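Local atomic coordinates of SusD superfamily protein (Bacteroides fragilis NCTC 9343, PDB entry 3NQP), a protein that probably binds glycans at the bacterial outer membrane as a SusD-family protein. Residues 39-42 against 43-47; 205-208 against 209-213. All coordinates share one frame; numbering follows the deposited sequence.

Contact 1: residues 39-42 against 43-47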
loop_
_atom_site.group_PDB
_atom_site.type_symbol
_atom_site.label_atom_id
_atom_site.label_comp_id
_atom_site.label_asym_id
_atom_site.label_seq_id
_atom_site.Cartn_x
_atom_site.Cartn_y
_atom_site.Cartn_z
ATOM N N ALA A 39 -7.188 -6.038 3.835
ATOM C CA ALA A 39 -5.861 -5.427 3.823
ATOM C C ALA A 39 -4.883 -6.088 2.837
ATOM O O ALA A 39 -4.093 -5.403 2.181
ATOM C CB ALA A 39 -5.259 -5.419 5.216
ATOM N N TRP A 40 -4.927 -7.403 2.720
ATOM C CA TRP A 40 -4.017 -8.072 1.779
ATOM C C TRP A 40 -4.352 -7.602 0.374
ATOM O O TRP A 40 -3.471 -7.253 -0.408
ATOM C CB TRP A 40 -4.153 -9.585 1.890
ATOM C CG TRP A 40 -3.270 -10.342 0.957
ATOM C CD1 TRP A 40 -3.577 -10.728 -0.320
ATOM C CD2 TRP A 40 -1.946 -10.836 1.218
ATOM N NE1 TRP A 40 -2.546 -11.425 -0.863
ATOM C CE2 TRP A 40 -1.524 -11.508 0.051
ATOM C CE3 TRP A 40 -1.088 -10.765 2.305
ATOM C CZ2 TRP A 40 -0.287 -12.114 -0.044
ATOM C CZ3 TRP A 40 0.150 -11.380 2.230
ATOM C CH2 TRP A 40 0.541 -12.042 1.065
ATOM N N GLN A 41 -5.638 -7.549 0.041
ATOM C CA GLN A 41 -5.993 -7.107 -1.303
ATOM C C GLN A 41 -5.558 -5.661 -1.556
ATOM O O GLN A 41 -5.131 -5.317 -2.673
ATOM C CB GLN A 41 -7.504 -7.248 -1.538
ATOM C CG GLN A 41 -7.942 -6.776 -2.851
ATOM C CD GLN A 41 -9.372 -7.147 -3.111
ATOM O OE1 GLN A 41 -9.643 -8.145 -3.801
ATOM N NE2 GLN A 41 -10.313 -6.358 -2.548
ATOM N N HIS A 42 -5.742 -4.805 -0.555
ATOM C CA HIS A 42 -5.432 -3.386 -0.697
ATOM C C HIS A 42 -3.923 -3.176 -0.936
ATOM O O HIS A 42 -3.501 -2.435 -1.848
ATOM C CB HIS A 42 -5.914 -2.595 0.520
ATOM C CG HIS A 42 -5.342 -1.224 0.593
ATOM N ND1 HIS A 42 -5.802 -0.188 -0.186
ATOM C CD2 HIS A 42 -4.313 -0.721 1.320
ATOM C CE1 HIS A 42 -5.086 0.901 0.061
ATOM N NE2 HIS A 42 -4.160 0.597 0.960
ATOM N N THR A 43 -3.112 -3.826 -0.107
ATOM C CA THR A 43 -1.696 -3.590 -0.070
ATOM C C THR A 43 -0.993 -4.465 -1.111
ATOM O O THR A 43 -0.227 -3.955 -1.961
ATOM C CB THR A 43 -1.147 -3.867 1.343
ATOM O OG1 THR A 43 -1.639 -2.854 2.243
ATOM C CG2 THR A 43 0.375 -3.934 1.359
ATOM N N ILE A 44 -1.272 -5.752 -1.090
ATOM C CA ILE A 44 -0.513 -6.694 -1.957
ATOM C C ILE A 44 -1.186 -6.785 -3.350
ATOM O O ILE A 44 -0.589 -6.407 -4.350
ATOM C CB ILE A 44 -0.357 -8.069 -1.369
ATOM C CG1 ILE A 44 0.310 -8.026 0.034
ATOM C CG2 ILE A 44 0.427 -8.970 -2.338
ATOM C CD1 ILE A 44 1.761 -7.534 0.111
ATOM N N THR A 45 -2.418 -7.260 -3.442
ATOM C CA THR A 45 -3.036 -7.473 -4.768
ATOM C C THR A 45 -3.080 -6.203 -5.616
ATOM O O THR A 45 -2.611 -6.214 -6.751
ATOM C CB THR A 45 -4.426 -8.144 -4.666
ATOM O OG1 THR A 45 -4.312 -9.200 -3.707
ATOM C CG2 THR A 45 -4.902 -8.685 -6.044
ATOM N N PHE A 46 -3.577 -5.125 -5.030
ATOM C CA PHE A 46 -3.760 -3.851 -5.724
ATOM C C PHE A 46 -2.447 -3.007 -5.742
ATOM O O PHE A 46 -2.053 -2.490 -6.770
ATOM C CB PHE A 46 -4.828 -3.038 -5.030
ATOM C CG PHE A 46 -6.232 -3.562 -5.153
ATOM C CD1 PHE A 46 -6.622 -4.462 -6.150
ATOM C CD2 PHE A 46 -7.213 -3.045 -4.333
ATOM C CE1 PHE A 46 -7.969 -4.867 -6.259
ATOM C CE2 PHE A 46 -8.577 -3.441 -4.463
ATOM C CZ PHE A 46 -8.934 -4.375 -5.407
ATOM N N GLY A 47 -1.758 -2.921 -4.608
ATOM C CA GLY A 47 -0.643 -1.995 -4.460
ATOM C C GLY A 47 0.686 -2.499 -4.978
ATOM O O GLY A 47 1.494 -1.692 -5.438
HETATM O O HOH W 1 -3.120 -11.775 -3.804
#

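Contact 2: residues 205-208 against 209-213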
loop_
_atom_site.group_PDB
_atom_site.type_symbol
_atom_site.label_atom_id
_atom_site.label_comp_id
_atom_site.label_asym_id
_atom_site.label_seq_id
_atom_site.Cartn_x
_atom_site.Cartn_y
_atom_site.Cartn_z
ATOM N N CYS A 205 -4.303 12.108 5.475
ATOM C CA CYS A 205 -3.415 11.337 4.619
ATOM C C CYS A 205 -4.103 10.919 3.309
ATOM O O CYS A 205 -3.576 11.095 2.221
ATOM C CB CYS A 205 -2.932 10.065 5.310
ATOM S SG CYS A 205 -1.655 10.413 6.559
ATOM N N LEU A 206 -5.266 10.325 3.450
ATOM C CA LEU A 206 -6.085 9.972 2.319
ATOM C C LEU A 206 -6.357 11.185 1.450
ATOM O O LEU A 206 -6.319 11.073 0.217
ATOM C CB LEU A 206 -7.390 9.293 2.762
ATOM C CG LEU A 206 -8.287 8.711 1.680
ATOM C CD1 LEU A 206 -7.527 7.778 0.736
ATOM C CD2 LEU A 206 -9.438 7.954 2.369
HETATM N N MSE A 207 -6.621 12.346 2.032
HETATM C CA MSE A 207 -6.865 13.525 1.180
HETATM C C MSE A 207 -5.597 13.888 0.430
HETATM O O MSE A 207 -5.636 14.246 -0.732
HETATM C CB MSE A 207 -7.408 14.741 1.955
HETATM C CG MSE A 207 -8.746 14.509 2.581
HETATM SE SE MSE A 207 -9.399 16.028 3.562
HETATM C CE MSE A 207 -9.990 17.008 2.037
ATOM N N GLY A 208 -4.444 13.771 1.094
ATOM C CA GLY A 208 -3.183 13.993 0.419
ATOM C C GLY A 208 -3.005 13.044 -0.753
ATOM O O GLY A 208 -2.544 13.454 -1.814
ATOM N N GLU A 209 -3.380 11.779 -0.567
ATOM C CA GLU A 209 -3.194 10.759 -1.602
ATOM C C GLU A 209 -4.162 10.995 -2.771
ATOM O O GLU A 209 -3.766 10.959 -3.941
ATOM C CB GLU A 209 -3.398 9.352 -1.025
ATOM C CG GLU A 209 -2.799 8.221 -1.839
ATOM C CD GLU A 209 -2.978 6.886 -1.132
ATOM O OE1 GLU A 209 -3.881 6.721 -0.295
ATOM O OE2 GLU A 209 -2.193 5.997 -1.385
ATOM N N VAL A 210 -5.411 11.265 -2.440
ATOM C CA VAL A 210 -6.479 11.474 -3.433
ATOM C C VAL A 210 -6.241 12.755 -4.259
ATOM O O VAL A 210 -6.212 12.697 -5.488
ATOM C CB VAL A 210 -7.866 11.532 -2.763
ATOM C CG1 VAL A 210 -8.921 12.095 -3.749
ATOM C CG2 VAL A 210 -8.286 10.131 -2.217
ATOM N N TYR A 211 -5.992 13.882 -3.594
ATOM C CA TYR A 211 -5.752 15.143 -4.298
ATOM C C TYR A 211 -4.422 15.187 -5.103
ATOM O O TYR A 211 -4.371 15.748 -6.209
ATOM C CB TYR A 211 -5.919 16.355 -3.360
ATOM C CG TYR A 211 -7.380 16.675 -3.097
ATOM C CD1 TYR A 211 -8.081 15.993 -2.104
ATOM C CD2 TYR A 211 -8.038 17.607 -3.836
ATOM C CE1 TYR A 211 -9.373 16.244 -1.853
ATOM C CE2 TYR A 211 -9.393 17.884 -3.615
ATOM C CZ TYR A 211 -10.055 17.195 -2.625
ATOM O OH TYR A 211 -11.373 17.427 -2.381
ATOM N N LEU A 212 -3.361 14.550 -4.625
ATOM C CA LEU A 212 -2.207 14.407 -5.477
ATOM C C LEU A 212 -2.525 13.603 -6.738
ATOM O O LEU A 212 -2.129 13.962 -7.844
ATOM C CB LEU A 212 -1.037 13.691 -4.767
ATOM C CG LEU A 212 0.207 13.566 -5.647
ATOM C CD1 LEU A 212 0.772 14.921 -6.179
ATOM C CD2 LEU A 212 1.282 12.786 -4.823
ATOM N N TRP A 213 -3.177 12.472 -6.549
ATOM C CA TRP A 213 -3.582 11.626 -7.668
ATOM C C TRP A 213 -4.398 12.429 -8.693
ATOM O O TRP A 213 -4.035 12.455 -9.868
ATOM C CB TRP A 213 -4.372 10.418 -7.177
ATOM C CG TRP A 213 -4.805 9.542 -8.256
ATOM C CD1 TRP A 213 -5.830 9.806 -9.173
ATOM C CD2 TRP A 213 -4.239 8.275 -8.643
ATOM N NE1 TRP A 213 -5.925 8.762 -10.066
ATOM C CE2 TRP A 213 -4.969 7.821 -9.770
ATOM C CE3 TRP A 213 -3.200 7.463 -8.138
ATOM C CZ2 TRP A 213 -4.693 6.605 -10.395
ATOM C CZ3 TRP A 213 -2.947 6.255 -8.762
ATOM C CH2 TRP A 213 -3.696 5.838 -9.871
#

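Contact 1: residues 39-42 against 43-47
The indole of W40 lies over the side chain of I44, one helical turn further on. I44 CG1 sits above the six-membered ring of W40, 3.7 Å from its centroid and only 9° off the ring normal, a CH-pi contact. CG of W40 is anti to the backbone N (chi1 179°), and this swings the indole along the helix to I44. Both residues belong to the short helix 39-48, which widens into a pi-type turn at 43-47. The switch is plain in the backbone bonds. T43 N still bonds to A39 O in the alpha pattern. W40 O then accepts twice, from I44 N at 2.7 Å and from T45 N at 3.2 Å, and the two donors reach it from opposite faces of the carbonyl plane. F46 N bonds to Q41 O, five residues back like T45 N to W40 O, and these two bonds have the pi-type spacing.

The wider spacing pairs Q41 with F46. The amide of Q41 stacks on the phenyl ring, with the two planes 17° apart. Q41 CG also lies over that face, 3.8 Å from the ring centroid. NE2 of Q41 bonds to G86 O, which should steady the rotation of the amide. H42 ND1 is hydrogen-bonded to D130 OD2 of helix 110-135, while W40 meets Y317 edge-to-face. T43 and I44 rest on strand 377-381. The contact is thus part of the buried middle of this SusD-like protein.

A single water ties W40 to T45. It lies in the plane of the indole at its edge, accepts from W40 NE1 at 3.0 Å, and is hydrogen-bonded to T45 OG1 at 2.8 Å.

Contact 2: residues 205-208 against 209-213
M207 and Y211 run side by side and point the same way from the helix. M207 is a selenomethionine, and its chain bends at the last torsion (chi3 79°), which turns the terminal methyl toward the phenol. M207 CE meets Y211 CE1 at 4.0 Å. The ring of Y211 also turns its edge to the backbone: M207 O lies in the ring plane, 3.3 Å from Y211 CD1. The same carbonyl oxygen accepts the hydrogen bond from Y211 N.

L206 and V210 are set differently. Their side chains cross at a slant, and L206 CD1 touches V210 CG2 at 3.9 Å. That methyl of V210 also lies against L206 O. These are i to i+4 pairs on helix 200-216, a regular alpha helix in the helical part of the SusD-like fold. L206 and V210 both pack on F129 of helix 110-135 and on helix 163-181. M207 and Y211 meet helix 228-241, and K171 makes a cation-pi contact with the Y211 ring.

E209 stands one step from V210 on the helix. Its extended chain stands out from the helix, and the end of L206 reaches forward to it, with L206 CD1 3.9 Å from E209 OE1. OE1 bonds to Y380 OH, and OE2 has a long, weak ion pair with R133. G208 brings no side chain to the turn, but its carbonyl takes part. L212 N bonds to G208 O at 3.1 Å from above the carbonyl plane, and L212 CB lies 3.3 Å from the same oxygen.

In the fold
From the N terminus the chain reaches contact 1 first, on helix 39-48, just after helix 21-37. Contact 2 follows much later, on helix 200-216. Each is a local contact within one helix, so neither closes a long loop. They come in series and neither nest nor cross. Their centres lie about 18 Å apart and their nearest atoms about 6 Å apart, without touching. Helix 110-135 links them: D130 and I134 face contact 1, while F129 and R133 face contact 2. Strand 377-381 also serves both, through F379 beside 39-47 and Y380 beside 205-213. Contact 2 further joins helices 163-181, 228-241 and 382-396.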